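Long-range contacts in ADP-dependent L-serine kinase SerK (PDB 5X0B), which phosphorylates free L-serine with ADP as phosphate donor, yielding O-phospho-L-serine and AMP in the first step of cysteine biosynthesis from serine: residues Lys27-Leu32 / Asp69-Trp74; Ala57-Glu62 / Leu211-Glu216. All blocks are in the same frame, centred on the assembly; numbering follows the deposited sequence. Where two conformers were deposited one is given.

Contact 1 (Lys27-Leu32 / Asp69-Trp74); sequences KPHEQL and DGHHRW. With AMP (adenosine monophosphate), chain B.
His71 pushes its imidazole in among Pro28, His29 and Glu30, and most of the contact is built round that ring. Its NE2 accepts a nearly straight hydrogen bond from His29 N (3.1 Å), although the donor sits 31° off the ring plane. The same edge of His71 faces the imidazole of His29 in a T-shaped stack, with planes at 64°. His29 reaches it by tucking CG between its backbone N and carbonyl carbon (chi1 74°), and hydrogen bonds to Ile67 O and Thr223 OG1 hold its own ring. Pro28 CB lies 3.6 Å from His71 CD2. Trp74 takes the rest of the proline: CB, CG and CD all meet its CZ3 and CH2 corner, CD approaching CH2 to 3.7 Å, with the two side chains crossing at a slant. At the other end Leu32 lays CD2 4.0 Å from His71 CB and over a face of the His72 ring, and its CA is 3.7 Å from His72 NE2. On the far nitrogen of His71, ND1, a water bridges to OE2 of Glu30, the inferred active-site residue, whose carboxylate is also bound by backbone N-H groups of Lys221, Thr222 and Thr223. His72 ND1 donates to AMP O3P (2.8 Å), and Arg73 grips O1P and O2P while forming a salt bridge with Asp69. Backbone N-H groups of His72 and Arg73 also donate to the phosphate, which sits at the N-terminal end of helix 71-80, with Gly70 at its N-cap position. The loop after strand 26-27 flanks this helix start, with helix 34-47 against His72 and helix 205-213 behind His29.

Contact 2 (Ala57-Glu62 / Leu211-Glu216); sequences AKVPGE and LVKRGE
Lys213 reaches from the last turn of its helix to the turn at Val59-Glu62, and its ammonium supplies the one hydrogen bond between the two segments: NZ to Pro60 O, 3.0 Å. The nitrogen approaches that oxygen tilted 32° from the carbonyl plane. A bend at chi3 (96°) in an otherwise extended outer chain brings the amine round to the carbonyl. The carboxylate of Glu62 carries the opposite charge, but this side chain is modelled in two positions and its pairing with Lys213 is doubtful.

Apolar packing runs along the shaft of the same lysine. Val59 CG1 meets Lys213 CG at 3.8 Å, and the two side chains pass each other in opposite directions. With CG1 anti to the backbone N (chi1 177°), this branch of the valine takes the lysine methylenes, while CG2 comes within a looser 4.5 Å of Val212 CG1. In one of its two conformers the Glu62 side chain crosses that of Lys213 at an angle, CG nearest CE.

Backbone and local bonds shape both partners. Residues Val59 to Glu62 form a type II turn, with Gly61 at positive phi and Glu62 N bonded to Val59 O. Lys58 NZ ties the turn from its other side by donating to Glu62 O (2.9 Å) and, at greater length, to Val59 O. Across the contact the helix finishes in a Schellman motif at Gly215, where Gly215 N returns to Val212 O and Glu216 N to Leu211 O.

The contact therefore joins the turn between the antiparallel strands 54-58 and 65-67 to the C-terminal end of helix 205-213. Met209 of that helix also packs on Val59 and Pro60, and Val212 continues inward onto Leu66 of strand 65-67.

In the fold
Contacts 1 and 2 lie with centres 14 Å apart and touch through Val212, whose CG2 is 3.5 Å from Pro28 O. Along the chain their segments alternate: 27-32, 57-62, 69-74, 211-216. The first three come from the ParB-like N-terminal region and belong to or adjoin one mixed five-stranded sheet, in which strand 65-67 lies between 54-58 and 26-27. Helix 205-213, much later in sequence, packs against strands 26-27 and 65-67 through Val212. Contact 1 lies at the nucleotide site, about 9 Å from the chain centre, whereas contact 2 is about 17 Å out. The helix, which shortly precedes the substrate-binding residues Lys221, Thr223 and His225, thereby links a peripheral turn to the loop carrying Glu30.

Contact 1 (Lys27-Leu32 / Asp69-Trp74)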
loop_
_atom_site.group_PDB
_atom_site.type_symbol
_atom_site.label_atom_id
_atom_site.label_comp_id
_atom_site.label_asym_id
_atom_site.label_seq_id
_atom_site.Cartn_x
_atom_site.Cartn_y
_atom_site.Cartn_z
ATOM N N LYS A 27 5.365 4.667 13.174
ATOM C CA LYS A 27 5.317 5.650 12.115
ATOM C C LYS A 27 4.763 4.994 10.847
ATOM O O LYS A 27 5.345 4.029 10.350
ATOM C CB LYS A 27 6.713 6.139 11.805
ATOM C CG LYS A 27 7.369 6.814 12.988
ATOM N N PRO A 28 3.663 5.545 10.307
ATOM C CA PRO A 28 3.138 5.018 9.054
ATOM C C PRO A 28 4.009 5.442 7.865
ATOM O O PRO A 28 4.740 6.448 7.932
ATOM C CB PRO A 28 1.763 5.684 8.989
ATOM C CG PRO A 28 2.041 7.052 9.524
ATOM C CD PRO A 28 2.928 6.762 10.710
ATOM N N HIS A 29 3.951 4.666 6.796
ATOM C CA HIS A 29 4.601 5.017 5.536
ATOM C C HIS A 29 3.618 5.174 4.384
ATOM O O HIS A 29 4.048 5.452 3.264
ATOM C CB HIS A 29 5.720 4.008 5.226
ATOM C CG HIS A 29 5.262 2.654 4.761
ATOM N ND1 HIS A 29 5.117 1.576 5.601
ATOM C CD2 HIS A 29 4.990 2.192 3.522
ATOM C CE1 HIS A 29 4.740 0.512 4.906
ATOM N NE2 HIS A 29 4.659 0.860 3.641
ATOM N N GLU A 30 2.314 4.990 4.647
ATOM C CA GLU A 30 1.291 5.282 3.654
ATOM C C GLU A 30 0.145 6.074 4.258
ATOM O O GLU A 30 -0.164 5.942 5.442
ATOM C CB GLU A 30 0.723 3.998 3.054
ATOM C CG GLU A 30 1.646 3.325 2.049
ATOM C CD GLU A 30 0.966 2.201 1.279
ATOM O OE1 GLU A 30 1.631 1.596 0.427
ATOM O OE2 GLU A 30 -0.226 1.943 1.510
ATOM N N GLN A 31 -0.479 6.886 3.410
ATOM C CA GLN A 31 -1.782 7.475 3.695
ATOM C C GLN A 31 -2.791 6.382 4.042
ATOM O O GLN A 31 -2.701 5.262 3.546
ATOM C CB GLN A 31 -2.288 8.257 2.493
ATOM C CG GLN A 31 -1.520 9.540 2.259
ATOM C CD GLN A 31 -2.009 10.288 1.042
ATOM O OE1 GLN A 31 -2.236 9.699 -0.002
ATOM N NE2 GLN A 31 -2.126 11.600 1.156
ATOM N N LEU A 32 -3.729 6.714 4.907
ATOM C CA LEU A 32 -4.762 5.763 5.315
ATOM C C LEU A 32 -5.916 5.746 4.316
ATOM O O LEU A 32 -6.225 6.749 3.681
ATOM C CB LEU A 32 -5.287 6.112 6.709
ATOM C CG LEU A 32 -4.276 6.284 7.837
ATOM C CD1 LEU A 32 -5.036 6.683 9.109
ATOM C CD2 LEU A 32 -3.503 4.987 8.023
ATOM N N ASP A 69 3.637 -3.502 8.291
ATOM C CA ASP A 69 2.289 -3.979 8.038
ATOM C C ASP A 69 1.473 -3.666 9.268
ATOM O O ASP A 69 1.931 -3.911 10.376
ATOM C CB ASP A 69 2.279 -5.482 7.729
ATOM C CG ASP A 69 0.917 -5.966 7.252
ATOM O OD1 ASP A 69 0.409 -5.395 6.297
ATOM O OD2 ASP A 69 0.348 -6.908 7.833
ATOM N N GLY A 70 0.309 -3.041 9.060
ATOM C CA GLY A 70 -0.585 -2.651 10.151
ATOM C C GLY A 70 -1.047 -1.210 10.230
ATOM O O GLY A 70 -1.427 -0.766 11.305
ATOM N N HIS A 71 -1.005 -0.457 9.132
ATOM C CA HIS A 71 -1.452 0.935 9.176
ATOM C C HIS A 71 -2.843 1.161 9.782
ATOM O O HIS A 71 -3.011 2.038 10.632
ATOM C CB HIS A 71 -1.415 1.562 7.795
ATOM C CG HIS A 71 -0.038 1.747 7.255
ATOM N ND1 HIS A 71 0.340 1.285 6.015
ATOM C CD2 HIS A 71 1.053 2.339 7.786
ATOM C CE1 HIS A 71 1.606 1.594 5.791
ATOM N NE2 HIS A 71 2.061 2.246 6.847
ATOM N N HIS A 72 -3.825 0.368 9.364
ATOM C CA HIS A 72 -5.188 0.576 9.845
ATOM C C HIS A 72 -5.464 0.018 11.226
ATOM O O HIS A 72 -6.233 0.611 11.968
ATOM C CB HIS A 72 -6.190 0.138 8.797
ATOM C CG HIS A 72 -5.959 0.834 7.498
ATOM N ND1 HIS A 72 -5.050 0.381 6.565
ATOM C CD2 HIS A 72 -6.397 2.027 7.044
ATOM C CE1 HIS A 72 -4.991 1.230 5.561
ATOM N NE2 HIS A 72 -5.798 2.239 5.828
ATOM N N ARG A 73 -4.801 -1.072 11.593
ATOM C CA ARG A 73 -4.784 -1.506 12.985
ATOM C C ARG A 73 -4.241 -0.403 13.882
ATOM O O ARG A 73 -4.846 -0.077 14.882
ATOM C CB ARG A 73 -3.920 -2.766 13.164
ATOM C CG ARG A 73 -4.634 -4.021 12.732
ATOM C CD ARG A 73 -3.670 -5.178 12.504
ATOM N NE ARG A 73 -3.115 -5.138 11.161
ATOM C CZ ARG A 73 -2.083 -5.866 10.741
ATOM N NH1 ARG A 73 -1.496 -6.740 11.557
ATOM N NH2 ARG A 73 -1.678 -5.760 9.479
ATOM N N TRP A 74 -3.071 0.133 13.532
ATOM C CA TRP A 74 -2.468 1.246 14.311
ATOM C C TRP A 74 -3.423 2.435 14.410
ATOM O O TRP A 74 -3.747 2.921 15.515
ATOM C CB TRP A 74 -1.160 1.670 13.652
ATOM C CG TRP A 74 -0.571 2.939 14.140
ATOM C CD1 TRP A 74 0.087 3.166 15.304
ATOM C CD2 TRP A 74 -0.573 4.179 13.427
ATOM N NE1 TRP A 74 0.503 4.489 15.365
ATOM C CE2 TRP A 74 0.115 5.128 14.219
ATOM C CE3 TRP A 74 -1.080 4.573 12.183
ATOM C CZ2 TRP A 74 0.306 6.447 13.804
ATOM C CZ3 TRP A 74 -0.907 5.879 11.775
ATOM C CH2 TRP A 74 -0.229 6.812 12.582
HETATM P P AMP B . -3.998 -3.104 8.081
HETATM O O1P AMP B . -3.824 -2.832 9.556
HETATM O O2P AMP B . -3.419 -4.401 7.591
HETATM O O3P AMP B . -3.635 -1.947 7.176
HETATM O "O5'" AMP B . -5.597 -3.226 7.822
HETATM C "C5'" AMP B . -6.491 -3.623 8.854
HETATM C "C4'" AMP B . -6.209 -5.077 9.252
HETATM O "O4'" AMP B . -6.947 -5.454 10.420
HETATM C "C3'" AMP B . -6.592 -6.098 8.186
HETATM O "O3'" AMP B . -5.397 -6.667 7.636
HETATM C "C2'" AMP B . -7.391 -7.164 8.911
HETATM O "O2'" AMP B . -6.961 -8.491 8.605
HETATM C "C1'" AMP B . -7.053 -6.861 10.348
HETATM N N9 AMP B . -8.039 -7.229 11.354
HETATM C C8 AMP B . -9.384 -7.348 11.243
HETATM N N7 AMP B . -9.913 -7.647 12.442
HETATM C C5 AMP B . -8.898 -7.700 13.335
HETATM C C6 AMP B . -8.766 -7.966 14.772
HETATM N N6 AMP B . -9.874 -8.258 15.511
HETATM N N1 AMP B . -7.522 -7.922 15.309
HETATM C C2 AMP B . -6.419 -7.640 14.574
HETATM N N3 AMP B . -6.477 -7.395 13.252
HETATM C C4 AMP B . -7.663 -7.420 12.606
HETATM O O HOH W 1 -1.456 0.373 4.124
#

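Contact 2 (Ala57-Glu62 / Leu211-Glu216)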
loop_
_atom_site.group_PDB
_atom_site.type_symbol
_atom_site.label_atom_id
_atom_site.label_comp_id
_atom_site.label_asym_id
_atom_site.label_seq_id
_atom_site.Cartn_x
_atom_site.Cartn_y
_atom_site.Cartn_z
ATOM N N ALA A 57 9.620 -2.366 12.028
ATOM C CA ALA A 57 11.037 -2.304 11.819
ATOM C C ALA A 57 11.583 -1.091 12.566
ATOM O O ALA A 57 11.090 0.031 12.405
ATOM C CB ALA A 57 11.352 -2.153 10.334
ATOM N N LYS A 58 12.636 -1.312 13.320
ATOM C CA LYS A 58 13.246 -0.262 14.123
ATOM C C LYS A 58 13.831 0.774 13.181
ATOM O O LYS A 58 14.568 0.421 12.274
ATOM C CB LYS A 58 14.346 -0.853 15.025
ATOM C CG LYS A 58 15.135 0.143 15.887
ATOM C CD LYS A 58 14.325 0.908 16.911
ATOM C CE LYS A 58 15.273 1.713 17.844
ATOM N NZ LYS A 58 16.429 2.403 17.172
ATOM N N VAL A 59 13.473 2.041 13.397
ATOM C CA VAL A 59 14.041 3.159 12.630
ATOM C C VAL A 59 15.484 3.405 13.083
ATOM O O VAL A 59 15.727 3.705 14.263
ATOM C CB VAL A 59 13.204 4.452 12.787
ATOM C CG1 VAL A 59 13.844 5.625 12.045
ATOM C CG2 VAL A 59 11.790 4.230 12.268
ATOM N N PRO A 60 16.446 3.308 12.160
ATOM C CA PRO A 60 17.823 3.566 12.599
ATOM C C PRO A 60 17.977 4.954 13.178
ATOM O O PRO A 60 17.484 5.925 12.588
ATOM C CB PRO A 60 18.634 3.412 11.314
ATOM C CG PRO A 60 17.828 2.468 10.514
ATOM C CD PRO A 60 16.416 2.924 10.745
ATOM N N GLY A 61 18.613 5.021 14.346
ATOM C CA GLY A 61 18.935 6.275 15.010
ATOM C C GLY A 61 17.798 6.978 15.733
ATOM O O GLY A 61 17.994 8.080 16.197
ATOM N N GLU A 62 16.643 6.328 15.857
ATOM C CA GLU A 62 15.456 6.946 16.424
ATOM C C GLU A 62 14.755 5.960 17.334
ATOM O O GLU A 62 14.783 4.754 17.085
ATOM C CB GLU A 62 14.505 7.364 15.301
ATOM C CG GLU A 62 15.112 8.334 14.298
ATOM C CD GLU A 62 15.610 9.611 14.949
ATOM O OE1 GLU A 62 14.980 10.071 15.921
ATOM O OE2 GLU A 62 16.623 10.165 14.481
ATOM N N LEU A 211 11.664 8.259 3.803
ATOM C CA LEU A 211 10.404 8.981 3.714
ATOM C C LEU A 211 9.808 9.167 5.107
ATOM O O LEU A 211 9.390 10.256 5.463
ATOM C CB LEU A 211 9.412 8.251 2.784
ATOM C CG LEU A 211 8.315 9.162 2.214
ATOM C CD1 LEU A 211 8.874 10.300 1.353
ATOM C CD2 LEU A 211 7.319 8.353 1.414
ATOM N N VAL A 212 9.815 8.089 5.888
ATOM C CA VAL A 212 9.333 8.084 7.272
ATOM C C VAL A 212 10.125 9.055 8.153
ATOM O O VAL A 212 9.541 9.764 8.985
ATOM C CB VAL A 212 9.320 6.610 7.825
ATOM C CG1 VAL A 212 9.317 6.534 9.340
ATOM C CG2 VAL A 212 8.149 5.851 7.232
ATOM N N LYS A 213 11.441 9.117 7.968
ATOM C CA LYS A 213 12.274 10.006 8.786
ATOM C C LYS A 213 12.023 11.469 8.439
ATOM O O LYS A 213 12.168 12.346 9.297
ATOM C CB LYS A 213 13.751 9.621 8.668
ATOM C CG LYS A 213 14.025 8.321 9.392
ATOM C CD LYS A 213 15.453 7.821 9.295
ATOM C CE LYS A 213 16.263 8.251 10.506
ATOM N NZ LYS A 213 17.712 7.940 10.364
ATOM N N ARG A 214 11.603 11.717 7.198
ATOM C CA ARG A 214 11.160 13.056 6.770
ATOM C C ARG A 214 9.741 13.403 7.253
ATOM O O ARG A 214 9.293 14.531 7.048
ATOM C CB ARG A 214 11.244 13.202 5.240
ATOM C CG ARG A 214 12.642 13.483 4.699
ATOM C CD ARG A 214 12.603 13.921 3.239
ATOM N N GLY A 215 9.057 12.459 7.904
ATOM C CA GLY A 215 7.666 12.611 8.320
ATOM C C GLY A 215 6.693 12.616 7.147
ATOM O O GLY A 215 5.649 13.256 7.214
ATOM N N GLU A 216 7.054 11.926 6.066
ATOM C CA GLU A 216 6.225 11.875 4.862
ATOM C C GLU A 216 5.634 10.485 4.718
ATOM O O GLU A 216 6.075 9.537 5.388
ATOM C CB GLU A 216 7.069 12.246 3.639
ATOM C CG GLU A 216 7.522 13.704 3.631
ATOM C CD GLU A 216 8.155 14.144 2.327
ATOM O OE1 GLU A 216 7.462 14.104 1.290
ATOM O OE2 GLU A 216 9.326 14.626 2.330
#